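Local structure of transglutaminase-like domain-containing protein (Streptococcus suis, 4XZ7) at the interface of chains A and B. The protein is a transglutaminase that acts as an antiphagocytic virulence factor, the piece seen here including its transglutaminase-like domain and forming a homodimer. Numbering follows the deposited sequence. Chains: chain A/B, Putative uncharacterized protein.

The interface of chains A and B. Residues chain A 183-184, 186, 252-254; chain B 142, 167, 169.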
# COMPACT_ATOMS: atom_id res chain seq x y z
N ASN A 183 -2.82 1.49 9.12
CA ASN A 183 -2.29 1.14 10.45
C ASN A 183 -1.13 2.02 10.89
O ASN A 183 -0.50 1.73 11.91
CB ASN A 183 -1.84 -0.34 10.49
CG ASN A 183 -3.00 -1.29 10.42
OD1 ASN A 183 -4.16 -0.87 10.43
ND2 ASN A 183 -2.72 -2.59 10.36
N ILE A 184 -0.82 3.07 10.12
CA ILE A 184 0.23 4.02 10.50
C ILE A 184 -0.36 5.42 10.65
O ILE A 184 -1.56 5.62 10.45
CB ILE A 184 1.39 4.04 9.48
CG1 ILE A 184 0.90 4.38 8.08
CG2 ILE A 184 2.10 2.69 9.46
CD1 ILE A 184 2.02 4.72 7.12
N VAL A 186 -0.71 6.53 13.51
CA VAL A 186 -1.65 6.18 14.56
C VAL A 186 -1.99 7.42 15.40
O VAL A 186 -1.08 8.18 15.77
CB VAL A 186 -1.09 5.04 15.44
CG1 VAL A 186 -2.00 4.79 16.63
CG2 VAL A 186 -0.89 3.77 14.60
N ASP A 252 1.79 -6.32 13.71
CA ASP A 252 1.72 -5.05 14.42
C ASP A 252 0.66 -5.05 15.53
O ASP A 252 0.05 -6.08 15.81
CB ASP A 252 1.53 -3.87 13.44
CG ASP A 252 0.16 -3.84 12.75
OD1 ASP A 252 -0.80 -4.48 13.20
OD2 ASP A 252 0.03 -3.09 11.77
N LEU A 253 0.44 -3.91 16.16
CA LEU A 253 -0.41 -3.89 17.36
C LEU A 253 -1.87 -4.09 17.04
O LEU A 253 -2.69 -4.27 17.95
CB LEU A 253 -0.25 -2.58 18.14
CG LEU A 253 -0.76 -1.28 17.52
CD1 LEU A 253 -0.81 -0.19 18.58
CD2 LEU A 253 0.14 -0.82 16.37
N PHE A 254 -2.22 -4.04 15.75
CA PHE A 254 -3.62 -4.19 15.34
C PHE A 254 -3.94 -5.59 14.81
O PHE A 254 -5.08 -5.90 14.44
CB PHE A 254 -3.97 -3.14 14.29
CG PHE A 254 -3.69 -1.73 14.71
CD1 PHE A 254 -4.38 -1.16 15.78
CD2 PHE A 254 -2.76 -0.96 14.04
CE1 PHE A 254 -4.13 0.15 16.16
CE2 PHE A 254 -2.51 0.34 14.40
CZ PHE A 254 -3.20 0.91 15.47
N GLY B 142 4.07 -1.95 20.69
CA GLY B 142 4.07 -1.98 19.24
C GLY B 142 4.43 -0.68 18.55
O GLY B 142 4.21 -0.51 17.35
N ASN B 167 3.10 3.30 14.98
CA ASN B 167 3.32 1.90 14.59
C ASN B 167 4.79 1.67 14.31
O ASN B 167 5.39 2.42 13.54
CB ASN B 167 2.44 1.63 13.35
CG ASN B 167 2.36 0.19 12.99
OD1 ASN B 167 3.37 -0.51 12.98
ND2 ASN B 167 1.16 -0.28 12.64
N TYR B 169 6.21 -0.43 12.58
CA TYR B 169 6.49 -0.84 11.21
C TYR B 169 6.24 0.26 10.18
O TYR B 169 6.06 -0.03 9.00
CB TYR B 169 5.69 -2.08 10.84
CG TYR B 169 6.09 -3.30 11.63
CD1 TYR B 169 7.32 -3.91 11.44
CD2 TYR B 169 5.24 -3.85 12.59
CE1 TYR B 169 7.70 -5.04 12.18
CE2 TYR B 169 5.61 -4.97 13.33
CZ TYR B 169 6.82 -5.56 13.12
OH TYR B 169 7.14 -6.67 13.85
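B:Asn167 sets its side-chain amide against chain A, between the backbone of A:Asn183 and the carboxylate of A:Asp252, where the amide nitrogen ND2 makes two hydrogen bonds. One runs to the backbone oxygen O of A:Asn183, 2.7 Å from ND2, from above the carbonyl plane. The other reaches carboxylate oxygen OD2 of A:Asp252 at 3.1 Å from ND2. OD2 lies in the amide plane of B:Asn167, but ND2 meets it from 50° above the carboxylate plane, the two flat groups turned 65° apart.

Second-shell bonds fix both partners. A:Asn183 ND2 gives a hydrogen bond to the syn lone pair of the same OD2, which accepts from each chain, while backbone N of A:Phe254 holds the other oxygen, OD1, at 3.0 Å. Backbone N of B:Tyr169, two residues on, bonds OD1 of B:Asn167 at 2.9 Å, setting the rotation of the amide; CG anti to the backbone N (chi1 -170°) points the amide towards A:Asn183 and A:Asp252.

Apolar contacts flank the polar centre. A:Ile184 CG2 meets CB of B:Asn167 at 4.0 Å, the side chains crossing at about a right angle, and ring atom CD2 of B:Tyr169 lies 3.8 Å from CB of A:Asp252. Methyl CD2 of A:Leu253 lies over one face of the amide, 3.9 Å from ND2 of B:Asn167.

B:Asn167 ends strand 164-167, just before helix 170-181; its chain A partners sit in loops following helices 170-181 and 245-249. The two-fold repeats this patch in the homodimer.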